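Local coordinates for 6-phosphogluconolactonase (Leishmania braziliensis, PDB 3CSS), which probably hydrolyses 6-phosphogluconolactone to 6-phosphogluconate, the second step of the oxidative stage of the pentose phosphate pathway, at residues A[23-28]-A[39-44]; A[27-32]-A[66-71]; A[125-130]-A[179-184]. One frame throughout, in Å; residues are numbered along the deposited sequence. Where two conformers were deposited one is given.

Contact 1 (A[23-28]-A[39-44]); sequences EVILAA and VVLALS
The flat group in this contact is the main-chain carbonyl of A28, near the C-terminal end of helix 14-30, and a methyl of V39 lies over one of its faces: V39 CG2 is 3.6 Å from A28 O. The same methyl reaches the side chain of A28, with V39 CG2 4.4 Å from A28 CB. V39 has CG1 anti to its backbone N (chi1 165°), which leaves CG2 as the branch turned to the helix.

One helical turn earlier, I25 meets L41 through methyl ends, I25 CD1 lying 4.2 Å from L41 CD2. These two side chains cross at about a right angle. The CA-CB bond of I25 does not aim at the strand, and its extended outer chain (chi2 163°) carries CD1 across. No hydrogen bond joins the segments, so dispersion and exclusion of water account for the contact.

Helix 14-30 belongs to the parallel crossover from strand 7-10 to strand 39-43, as expected of a Rossmann-like fold, and lies against one face of the sheet. There L41 also touches V69 and F71 of strand 69-77 and I158 and L160 of strand 158-162, while A28 rests on I158.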
ATOM      1  N   GLU A  23      12.910   2.869  -9.913  1.00 21.76           N
ATOM      2  CA  GLU A  23      13.464   4.203 -10.192  1.00 23.09           C
ATOM      3  C   GLU A  23      12.881   5.295  -9.299  1.00 22.88           C
ATOM      4  O   GLU A  23      13.601   6.172  -8.838  1.00 22.15           O
ATOM      5  CB  GLU A  23      13.274   4.579 -11.670  1.00 23.64           C
ATOM      6  CG  GLU A  23      14.230   3.858 -12.615  1.00 27.19           C
ATOM      7  CD  GLU A  23      15.694   3.981 -12.183  1.00 31.66           C
ATOM      8  OE1 GLU A  23      16.120   5.103 -11.809  1.00 35.46           O
ATOM      9  OE2 GLU A  23      16.415   2.958 -12.199  1.00 34.10           O
ATOM     10  N   VAL A  24      11.574   5.240  -9.057  1.00 22.70           N
ATOM     11  CA  VAL A  24      10.920   6.190  -8.159  1.00 22.92           C
ATOM     12  C   VAL A  24      11.482   6.082  -6.732  1.00 22.78           C
ATOM     13  O   VAL A  24      11.829   7.087  -6.110  1.00 22.54           O
ATOM     14  CB  VAL A  24       9.396   5.993  -8.131  1.00 22.81           C
ATOM     15  CG1 VAL A  24       8.765   6.932  -7.076  1.00 22.88           C
ATOM     16  CG2 VAL A  24       8.781   6.229  -9.520  1.00 23.42           C
ATOM     17  N   ILE A  25      11.610   4.856  -6.234  1.00 22.39           N
ATOM     18  CA  ILE A  25      12.180   4.617  -4.910  1.00 22.25           C
ATOM     19  C   ILE A  25      13.616   5.145  -4.817  1.00 22.67           C
ATOM     20  O   ILE A  25      13.962   5.881  -3.873  1.00 22.09           O
ATOM     21  CB  ILE A  25      12.120   3.121  -4.541  1.00 21.98           C
ATOM     22  CG1 ILE A  25      10.656   2.685  -4.407  1.00 21.38           C
ATOM     23  CG2 ILE A  25      12.886   2.858  -3.251  1.00 20.28           C
ATOM     24  CD1 ILE A  25      10.442   1.162  -4.453  1.00 21.40           C
ATOM     25  N   LEU A  26      14.455   4.802  -5.796  1.00 23.23           N
ATOM     26  CA  LEU A  26      15.859   5.257  -5.774  1.00 23.97           C
ATOM     27  C   LEU A  26      16.003   6.774  -5.905  1.00 24.51           C
ATOM     28  O   LEU A  26      16.916   7.353  -5.322  1.00 24.60           O
ATOM     29  CB  LEU A  26      16.676   4.582  -6.872  1.00 23.82           C
ATOM     30  CG  LEU A  26      16.790   3.061  -6.810  1.00 24.75           C
ATOM     31  CD1 LEU A  26      17.617   2.556  -7.973  1.00 25.70           C
ATOM     32  CD2 LEU A  26      17.337   2.578  -5.477  1.00 24.60           C
ATOM     33  N   ALA A  27      15.103   7.403  -6.659  1.00 25.51           N
ATOM     34  CA  ALA A  27      15.074   8.861  -6.815  1.00 26.06           C
ATOM     35  C   ALA A  27      14.802   9.534  -5.466  1.00 26.56           C
ATOM     36  O   ALA A  27      15.481  10.492  -5.095  1.00 26.52           O
ATOM     37  CB  ALA A  27      14.001   9.260  -7.830  1.00 25.57           C
ATOM     38  N   ALA A  28      13.827   9.006  -4.727  1.00 26.77           N
ATOM     39  CA  ALA A  28      13.476   9.536  -3.404  1.00 27.38           C
ATOM     40  C   ALA A  28      14.628   9.375  -2.401  1.00 27.60           C
ATOM     41  O   ALA A  28      14.881  10.275  -1.588  1.00 27.42           O
ATOM     42  CB  ALA A  28      12.202   8.872  -2.883  1.00 27.24           C
ATOM     43  N   VAL A  39      13.996   7.217   4.035  1.00 22.48           N
ATOM     44  CA  VAL A  39      12.761   7.306   3.251  1.00 22.18           C
ATOM     45  C   VAL A  39      11.768   6.307   3.859  1.00 21.67           C
ATOM     46  O   VAL A  39      12.116   5.151   4.109  1.00 22.53           O
ATOM     47  CB  VAL A  39      13.061   6.964   1.760  1.00 22.44           C
ATOM     48  CG1 VAL A  39      11.790   6.673   0.959  1.00 23.66           C
ATOM     49  CG2 VAL A  39      13.846   8.106   1.132  1.00 23.27           C
ATOM     50  N   VAL A  40      10.538   6.736   4.116  1.00 20.16           N
ATOM     51  CA  VAL A  40       9.525   5.822   4.632  1.00 19.22           C
ATOM     52  C   VAL A  40       8.785   5.225   3.434  1.00 18.46           C
ATOM     53  O   VAL A  40       8.192   5.966   2.654  1.00 17.88           O
ATOM     54  CB  VAL A  40       8.521   6.536   5.585  1.00 18.83           C
ATOM     55  CG1 VAL A  40       7.574   5.533   6.171  1.00 19.21           C
ATOM     56  CG2 VAL A  40       9.251   7.270   6.688  1.00 20.45           C
ATOM     57  N   LEU A  41       8.832   3.897   3.305  1.00 18.36           N
ATOM     58  CA  LEU A  41       8.222   3.167   2.178  1.00 18.77           C
ATOM     59  C   LEU A  41       7.145   2.234   2.720  1.00 18.47           C
ATOM     60  O   LEU A  41       7.444   1.395   3.563  1.00 19.36           O
ATOM     61  CB  LEU A  41       9.300   2.358   1.429  1.00 19.04           C
ATOM     62  CG  LEU A  41       8.884   1.472   0.234  1.00 19.29           C
ATOM     63  CD1 LEU A  41       8.220   2.297  -0.844  1.00 19.82           C
ATOM     64  CD2 LEU A  41      10.093   0.669  -0.322  1.00 20.55           C
ATOM     65  N   ALA A  42       5.914   2.372   2.224  1.00 18.53           N
ATOM     66  CA  ALA A  42       4.843   1.441   2.551  1.00 18.26           C
ATOM     67  C   ALA A  42       4.722   0.424   1.427  1.00 18.47           C
ATOM     68  O   ALA A  42       4.417   0.771   0.260  1.00 18.56           O
ATOM     69  CB  ALA A  42       3.510   2.171   2.739  1.00 18.30           C
ATOM     70  N   LEU A  43       4.953  -0.826   1.785  1.00 18.52           N
ATOM     71  CA  LEU A  43       4.935  -1.938   0.861  1.00 18.22           C
ATOM     72  C   LEU A  43       3.537  -2.369   0.549  1.00 18.55           C
ATOM     73  O   LEU A  43       2.656  -2.352   1.432  1.00 17.74           O
ATOM     74  CB  LEU A  43       5.676  -3.122   1.483  1.00 18.44           C
ATOM     75  CG  LEU A  43       7.140  -2.899   1.799  1.00 19.94           C
ATOM     76  CD1 LEU A  43       7.675  -4.122   2.501  1.00 24.94           C
ATOM     77  CD2 LEU A  43       7.932  -2.546   0.538  1.00 22.12           C
ATOM     78  N   SER A  44       3.298  -2.709  -0.722  1.00 18.38           N
ATOM     79  CA  SER A  44       2.060  -3.362  -1.136  1.00 19.73           C
ATOM     80  C   SER A  44       2.219  -4.871  -1.154  1.00 19.99           C
ATOM     81  O   SER A  44       3.314  -5.412  -1.066  1.00 20.37           O
ATOM     82  CB  SER A  44       1.620  -2.886  -2.507  1.00 19.76           C
ATOM     83  OG  SER A  44       2.678  -3.104  -3.411  1.00 19.44           O
TER

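Contact 2 (A[27-32]-A[66-71]); sequences AAIDAR and QHAVQF
A Schellman motif closes helix 61-65 just ahead of strand 69-77, and A68, the residue after its C-prime position, packs with its methyl against I29 and R32, which meet it side by side at the end of helix 14-30. H67, with positive phi, is the C-prime residue of the motif; beyond it the CA-CB bond of A68 points to helix 14-30. A68 CB lies 4.0 Å from I29 CG2. The other arm of the isoleucine reaches the next residue, where I29 CD1 is 3.7 Å from V69 CG2 and the two side chains cross at about a right angle. I29 thus straddles the junction of turn and strand, one branch for each residue.

R32 meets the same methyl next to I29. Its chain bends at chi3 (-63°), folding the guanidinium back toward the last turn of its own helix, where NE donates to I29 O at 3.0 Å. This bond is nearly straight (166°), uses a lone pair in the carbonyl plane and lies close to the plane of the guanidinium, so it helps to fix the rotation of the group. Held in this way, the guanidinium has A68 O over one face, R32 NH1 lies 3.9 Å from A68 CA, and R32 NH2 lies 3.9 Å from A68 CB. These are van der Waals contacts; NH1 has a hydrogen bond to V37 O, in the loop leading to strand 39-43.

Strand 39-43 lies beside strand 69-77 in the parallel part of the sheet and pairs with A68 and Q70 through V39. V69 also touches L64 of helix 61-65 and L41 of the neighbouring strand, and H67 turns the other way, its ND1 hydrogen-bonded to D103.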
ATOM      1  N   ALA A  27      15.103   7.403  -6.659  1.00 25.51           N
ATOM      2  CA  ALA A  27      15.074   8.861  -6.815  1.00 26.06           C
ATOM      3  C   ALA A  27      14.802   9.534  -5.466  1.00 26.56           C
ATOM      4  O   ALA A  27      15.481  10.492  -5.095  1.00 26.52           O
ATOM      5  CB  ALA A  27      14.001   9.260  -7.830  1.00 25.57           C
ATOM      6  N   ALA A  28      13.827   9.006  -4.727  1.00 26.77           N
ATOM      7  CA  ALA A  28      13.476   9.536  -3.404  1.00 27.38           C
ATOM      8  C   ALA A  28      14.628   9.375  -2.401  1.00 27.60           C
ATOM      9  O   ALA A  28      14.881  10.275  -1.588  1.00 27.42           O
ATOM     10  CB  ALA A  28      12.202   8.872  -2.883  1.00 27.24           C
ATOM     11  N   ILE A  29      15.332   8.245  -2.477  1.00 27.80           N
ATOM     12  CA  ILE A  29      16.487   7.988  -1.612  1.00 27.91           C
ATOM     13  C   ILE A  29      17.647   8.931  -1.938  1.00 28.53           C
ATOM     14  O   ILE A  29      18.254   9.487  -1.032  1.00 28.38           O
ATOM     15  CB  ILE A  29      16.992   6.527  -1.718  1.00 27.64           C
ATOM     16  CG1 ILE A  29      15.955   5.559  -1.136  1.00 27.39           C
ATOM     17  CG2 ILE A  29      18.344   6.367  -0.989  1.00 27.38           C
ATOM     18  CD1 ILE A  29      16.218   4.102  -1.457  1.00 25.79           C
ATOM     19  N   ASP A  30      17.950   9.102  -3.224  1.00 29.29           N
ATOM     20  CA  ASP A  30      19.035   9.990  -3.644  1.00 30.18           C
ATOM     21  C   ASP A  30      18.694  11.469  -3.439  1.00 30.64           C
ATOM     22  O   ASP A  30      19.596  12.285  -3.240  1.00 30.79           O
ATOM     23  CB  ASP A  30      19.419   9.745  -5.107  1.00 30.21           C
ATOM     24  CG  ASP A  30      20.794  10.313  -5.451  1.00 31.11           C
ATOM     25  OD1 ASP A  30      21.811   9.699  -5.053  1.00 31.79           O
ATOM     26  OD2 ASP A  30      20.858  11.373  -6.113  1.00 30.59           O
ATOM     27  N   ALA A  31      17.406  11.809  -3.473  1.00 31.15           N
ATOM     28  CA  ALA A  31      16.966  13.199  -3.327  1.00 31.63           C
ATOM     29  C   ALA A  31      16.908  13.696  -1.879  1.00 32.05           C
ATOM     30  O   ALA A  31      16.644  14.879  -1.651  1.00 32.43           O
ATOM     31  CB  ALA A  31      15.612  13.402  -3.996  1.00 31.44           C
ATOM     32  N   ARG A  32      17.146  12.821  -0.902  1.00 32.25           N
ATOM     33  CA  ARG A  32      17.151  13.244   0.504  1.00 32.38           C
ATOM     34  C   ARG A  32      18.188  14.337   0.729  1.00 32.80           C
ATOM     35  O   ARG A  32      19.336  14.193   0.305  1.00 32.74           O
ATOM     36  CB  ARG A  32      17.492  12.078   1.434  1.00 32.25           C
ATOM     37  CG  ARG A  32      16.413  11.007   1.585  1.00 31.36           C
ATOM     38  CD  ARG A  32      16.916   9.898   2.507  1.00 29.88           C
ATOM     39  NE  ARG A  32      18.078   9.217   1.938  1.00 28.59           N
ATOM     40  CZ  ARG A  32      18.898   8.397   2.593  1.00 27.66           C
ATOM     41  NH1 ARG A  32      18.721   8.121   3.883  1.00 27.13           N
ATOM     42  NH2 ARG A  32      19.913   7.845   1.940  1.00 27.32           N
ATOM     43  N   GLN A  66      22.256   0.003   4.986  1.00 25.26           N
ATOM     44  CA  GLN A  66      22.674   1.298   5.548  1.00 25.61           C
ATOM     45  C   GLN A  66      21.492   2.124   6.099  1.00 25.44           C
ATOM     46  O   GLN A  66      21.650   3.308   6.423  1.00 25.34           O
ATOM     47  CB  GLN A  66      23.376   2.125   4.469  1.00 25.94           C
ATOM     48  CG  GLN A  66      24.665   1.521   3.908  1.00 28.00           C
ATOM     49  CD  GLN A  66      25.006   2.069   2.523  1.00 29.95           C
ATOM     50  OE1 GLN A  66      24.402   3.045   2.060  1.00 32.41           O
ATOM     51  NE2 GLN A  66      25.972   1.439   1.852  1.00 31.78           N
ATOM     52  N   HIS A  67      20.315   1.501   6.172  1.00 24.66           N
ATOM     53  CA  HIS A  67      19.120   2.102   6.776  1.00 24.49           C
ATOM     54  C   HIS A  67      18.557   3.275   5.956  1.00 23.74           C
ATOM     55  O   HIS A  67      17.949   4.190   6.517  1.00 24.40           O
ATOM     56  CB  HIS A  67      19.383   2.521   8.244  1.00 24.82           C
ATOM     57  CG  HIS A  67      20.187   1.527   9.034  1.00 24.83           C
ATOM     58  ND1 HIS A  67      19.746   0.246   9.288  1.00 25.16           N
ATOM     59  CD2 HIS A  67      21.410   1.622   9.612  1.00 26.47           C
ATOM     60  CE1 HIS A  67      20.657  -0.403   9.993  1.00 26.54           C
ATOM     61  NE2 HIS A  67      21.679   0.410  10.203  1.00 25.68           N
ATOM     62  N   ALA A  68      18.709   3.229   4.629  1.00 22.81           N
ATOM     63  CA  ALA A  68      18.153   4.281   3.758  1.00 22.48           C
ATOM     64  C   ALA A  68      16.611   4.308   3.752  1.00 21.75           C
ATOM     65  O   ALA A  68      16.010   5.348   3.479  1.00 20.87           O
ATOM     66  CB  ALA A  68      18.667   4.119   2.337  1.00 22.50           C
ATOM     67  N   VAL A  69      15.990   3.161   4.030  1.00 21.01           N
ATOM     68  CA  VAL A  69      14.536   3.000   3.960  1.00 20.60           C
ATOM     69  C   VAL A  69      13.983   2.450   5.272  1.00 20.65           C
ATOM     70  O   VAL A  69      14.546   1.515   5.854  1.00 21.90           O
ATOM     71  CB  VAL A  69      14.095   2.052   2.806  1.00 20.92           C
ATOM     72  CG1 VAL A  69      12.557   1.809   2.863  1.00 19.73           C
ATOM     73  CG2 VAL A  69      14.505   2.603   1.431  1.00 20.08           C
ATOM     74  N   GLN A  70      12.896   3.054   5.733  1.00 20.37           N
ATOM     75  CA  GLN A  70      12.081   2.504   6.809  1.00 20.25           C
ATOM     76  C   GLN A  70      10.841   1.888   6.162  1.00 19.65           C
ATOM     77  O   GLN A  70      10.049   2.610   5.540  1.00 20.15           O
ATOM     78  CB  GLN A  70      11.676   3.593   7.794  1.00 20.61           C
ATOM     79  CG  GLN A  70      10.740   3.102   8.905  1.00 20.99           C
ATOM     80  CD  GLN A  70      10.411   4.195   9.896  1.00 22.78           C
ATOM     81  OE1 GLN A  70       9.949   5.262   9.513  1.00 22.03           O
ATOM     82  NE2 GLN A  70      10.661   3.933  11.176  1.00 21.63           N
ATOM     83  N   PHE A  71      10.692   0.572   6.329  1.00 19.68           N
ATOM     84  CA  PHE A  71       9.638  -0.218   5.687  1.00 19.12           C
ATOM     85  C   PHE A  71       8.448  -0.415   6.630  1.00 19.19           C
ATOM     86  O   PHE A  71       8.611  -0.772   7.814  1.00 19.54           O
ATOM     87  CB  PHE A  71      10.139  -1.613   5.299  1.00 18.97           C
ATOM     88  CG  PHE A  71      11.188  -1.628   4.234  1.00 19.03           C
ATOM     89  CD1 PHE A  71      10.829  -1.758   2.907  1.00 20.30           C
ATOM     90  CD2 PHE A  71      12.533  -1.541   4.562  1.00 19.87           C
ATOM     91  CE1 PHE A  71      11.778  -1.794   1.904  1.00 20.74           C
ATOM     92  CE2 PHE A  71      13.507  -1.569   3.562  1.00 20.57           C
ATOM     93  CZ  PHE A  71      13.123  -1.698   2.226  1.00 20.30           C
TER

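Contact 3 (A[125-130]-A[179-184]); sequences GAWAVA and ATDEEH
D181 OD1 is gripped by two backbone amides of its own loop while the other carboxylate oxygen faces W127. E183 N donates to D181 OD1 at 2.9 Å (159°), nearly along the C-O bond, and H184 N donates to the same atom at 3.0 Å from the syn side, well out of the carboxylate plane. The first bond forms an Asx turn, the second the wider Asx motif. D181 OD2 is bound too: H184 ND1 donates to its syn lone pair at 2.8 Å, somewhat tilted from the imidazole plane, and S187 OG is a further hydrogen-bond partner.

The indole and D181 approach each other from opposite directions, whereas the indole crosses H184 at about a right angle. W127 CH2 lies 3.4 Å from D181 OD2, which sits at the indole edge and in its plane, so the slightly positive C-H rim probably meets the carboxylate favourably. The loop carrying D181 and H184 runs from strand 158-162 to strand 186-189, an outermost strand of the sheet within the chain, and helix 123-140, which bears W127, lies beside that strand: W127 and A130 both touch V188. The tryptophan thereby spans from the helix to the loop ahead of the edge strand.

Against H184 the contact is an edge-to-face stack. Ring centroids are 4.6 Å apart with the planes at 53°, and W127 CH2 stands above one imidazole face, offset toward its rim, 3.4 Å from H184 ND1. The opposite face is backed by E183 CB, so the imidazole is sandwiched between its chain neighbour and the indole, while its ND1 bond to D181 limits its rotation. H184 also touches Q131 and E134, farther along helix 123-140.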
ATOM      1  N   GLY A 125     -11.208  -8.403  16.759  1.00 28.26           N
ATOM      2  CA  GLY A 125      -9.809  -8.797  16.651  1.00 27.99           C
ATOM      3  C   GLY A 125      -9.032  -7.984  15.630  1.00 27.39           C
ATOM      4  O   GLY A 125      -7.880  -7.628  15.874  1.00 27.60           O
ATOM      5  N   ALA A 126      -9.646  -7.708  14.478  1.00 27.14           N
ATOM      6  CA  ALA A 126      -9.040  -6.846  13.467  1.00 26.79           C
ATOM      7  C   ALA A 126      -8.766  -5.438  14.023  1.00 26.16           C
ATOM      8  O   ALA A 126      -7.684  -4.898  13.834  1.00 26.38           O
ATOM      9  CB  ALA A 126      -9.933  -6.788  12.191  1.00 26.26           C
ATOM     10  N   TRP A 127      -9.742  -4.843  14.698  1.00 26.48           N
ATOM     11  CA  TRP A 127      -9.541  -3.540  15.340  1.00 25.98           C
ATOM     12  C   TRP A 127      -8.429  -3.561  16.378  1.00 26.06           C
ATOM     13  O   TRP A 127      -7.670  -2.605  16.476  1.00 25.86           O
ATOM     14  CB  TRP A 127     -10.828  -3.028  15.985  1.00 25.85           C
ATOM     15  CG  TRP A 127     -11.712  -2.209  15.066  1.00 25.11           C
ATOM     16  CD1 TRP A 127     -13.017  -2.447  14.767  1.00 25.58           C
ATOM     17  CD2 TRP A 127     -11.347  -1.020  14.347  1.00 25.25           C
ATOM     18  NE1 TRP A 127     -13.492  -1.484  13.905  1.00 26.29           N
ATOM     19  CE2 TRP A 127     -12.485  -0.600  13.625  1.00 26.22           C
ATOM     20  CE3 TRP A 127     -10.167  -0.270  14.236  1.00 24.78           C
ATOM     21  CZ2 TRP A 127     -12.482   0.533  12.822  1.00 24.85           C
ATOM     22  CZ3 TRP A 127     -10.167   0.854  13.433  1.00 24.69           C
ATOM     23  CH2 TRP A 127     -11.313   1.242  12.731  1.00 24.81           C
ATOM     24  N   ALA A 128      -8.342  -4.635  17.156  1.00 26.46           N
ATOM     25  CA  ALA A 128      -7.290  -4.753  18.156  1.00 26.24           C
ATOM     26  C   ALA A 128      -5.908  -4.678  17.490  1.00 26.51           C
ATOM     27  O   ALA A 128      -5.025  -3.960  17.965  1.00 26.76           O
ATOM     28  CB  ALA A 128      -7.452  -6.043  18.943  1.00 26.49           C
ATOM     29  N   VAL A 129      -5.739  -5.404  16.380  1.00 26.01           N
ATOM     30  CA  VAL A 129      -4.487  -5.366  15.601  1.00 26.10           C
ATOM     31  C   VAL A 129      -4.250  -3.975  14.976  1.00 26.32           C
ATOM     32  O   VAL A 129      -3.146  -3.443  15.062  1.00 26.31           O
ATOM     33  CB  VAL A 129      -4.455  -6.462  14.503  1.00 26.28           C
ATOM     34  CG1 VAL A 129      -3.207  -6.331  13.634  1.00 25.08           C
ATOM     35  CG2 VAL A 129      -4.535  -7.848  15.130  1.00 25.33           C
ATOM     36  N   ALA A 130      -5.293  -3.391  14.382  1.00 26.50           N
ATOM     37  CA  ALA A 130      -5.219  -2.046  13.797  1.00 26.89           C
ATOM     38  C   ALA A 130      -4.739  -1.007  14.804  1.00 27.19           C
ATOM     39  O   ALA A 130      -3.874  -0.184  14.499  1.00 26.63           O
ATOM     40  CB  ALA A 130      -6.589  -1.624  13.214  1.00 27.27           C
ATOM     41  N   ALA A 179     -13.400   1.810   3.796  1.00 15.62           N
ATOM     42  CA  ALA A 179     -13.840   2.611   2.664  1.00 15.64           C
ATOM     43  C   ALA A 179     -14.337   3.995   3.055  1.00 17.08           C
ATOM     44  O   ALA A 179     -14.289   4.909   2.242  1.00 17.42           O
ATOM     45  CB  ALA A 179     -14.915   1.861   1.879  1.00 16.27           C
ATOM     46  N   THR A 180     -14.857   4.142   4.280  1.00 17.59           N
ATOM     47  CA  THR A 180     -15.361   5.430   4.759  1.00 18.91           C
ATOM     48  C   THR A 180     -14.724   5.856   6.081  1.00 19.10           C
ATOM     49  O   THR A 180     -15.221   6.781   6.745  1.00 20.61           O
ATOM     50  CB  THR A 180     -16.914   5.430   4.895  1.00 19.19           C
ATOM     51  OG1 THR A 180     -17.337   4.394   5.817  1.00 22.23           O
ATOM     52  CG2 THR A 180     -17.561   5.213   3.538  1.00 17.50           C
ATOM     53  N   ASP A 181     -13.596   5.247   6.428  1.00 19.22           N
ATOM     54  CA  ASP A 181     -12.935   5.563   7.690  1.00 19.50           C
ATOM     55  C   ASP A 181     -12.071   6.779   7.500  1.00 20.78           C
ATOM     56  O   ASP A 181     -11.017   6.698   6.871  1.00 20.65           O
ATOM     57  CB  ASP A 181     -12.101   4.385   8.181  1.00 18.89           C
ATOM     58  CG  ASP A 181     -11.554   4.589   9.595  1.00 20.10           C
ATOM     59  OD1 ASP A 181     -11.438   5.754  10.053  1.00 20.56           O
ATOM     60  OD2 ASP A 181     -11.236   3.571  10.243  1.00 18.27           O
ATOM     61  N   GLU A 182     -12.530   7.913   8.042  1.00 22.46           N
ATOM     62  CA  GLU A 182     -11.792   9.177   8.008  0.75 23.90           C
ATOM     63  C   GLU A 182     -11.226   9.552   9.378  1.00 23.36           C
ATOM     64  O   GLU A 182     -10.799  10.689   9.581  1.00 24.25           O
ATOM     65  CB  GLU A 182     -12.712  10.316   7.537  0.75 24.69           C
ATOM     66  CG  GLU A 182     -13.308  10.130   6.144  0.75 28.46           C
ATOM     67  CD  GLU A 182     -12.258  10.064   5.041  0.75 31.93           C
ATOM     68  OE1 GLU A 182     -11.080  10.436   5.279  0.75 32.80           O
ATOM     69  OE2 GLU A 182     -12.621   9.651   3.922  0.75 36.39           O
ATOM     70  N   GLU A 183     -11.217   8.602  10.310  1.00 22.76           N
ATOM     71  CA  GLU A 183     -10.890   8.855  11.719  1.00 22.45           C
ATOM     72  C   GLU A 183      -9.618   8.170  12.224  1.00 21.41           C
ATOM     73  O   GLU A 183      -9.074   8.562  13.262  1.00 22.09           O
ATOM     74  CB  GLU A 183     -12.058   8.391  12.599  1.00 22.97           C
ATOM     75  CG  GLU A 183     -13.364   9.144  12.381  1.00 25.28           C
ATOM     76  CD  GLU A 183     -14.496   8.639  13.271  0.50 27.58           C
ATOM     77  OE1 GLU A 183     -14.410   7.495  13.778  0.50 29.24           O
ATOM     78  OE2 GLU A 183     -15.476   9.389  13.461  0.50 28.65           O
ATOM     79  N   HIS A 184      -9.168   7.118  11.552  1.00 18.96           N
ATOM     80  CA  HIS A 184      -8.027   6.335  12.036  1.00 18.85           C
ATOM     81  C   HIS A 184      -6.849   6.368  11.073  1.00 17.90           C
ATOM     82  O   HIS A 184      -7.012   6.607   9.877  1.00 17.72           O
ATOM     83  CB  HIS A 184      -8.448   4.885  12.296  1.00 18.67           C
ATOM     84  CG  HIS A 184      -9.605   4.748  13.240  1.00 20.04           C
ATOM     85  ND1 HIS A 184     -10.904   4.599  12.806  1.00 19.66           N
ATOM     86  CD2 HIS A 184      -9.656   4.726  14.594  1.00 21.02           C
ATOM     87  CE1 HIS A 184     -11.706   4.479  13.851  1.00 20.34           C
ATOM     88  NE2 HIS A 184     -10.976   4.573  14.950  1.00 20.15           N
TER

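Contacts 1 and 2 are both buried and share helix 14-30, meeting neighbouring strands of the main sheet, 39-43 and 69-77; their centres are about 7 Å apart, and backbone bonds of V39 with A68 and Q70 link them. Contact 1 has methyl packing and no hydrogen bond between its segments, whereas contact 2, nearer the helix end, adds an arginine that satisfies a helix carbonyl. Contact 3 stands apart, its centre about 25 Å from that of contact 1 on the opposite side of the chain's centre. Only partly buried, it joins a different helix to a loop beside the antiparallel edge of the sheet, and relies on aromatic and carboxylate chemistry instead of aliphatic packing.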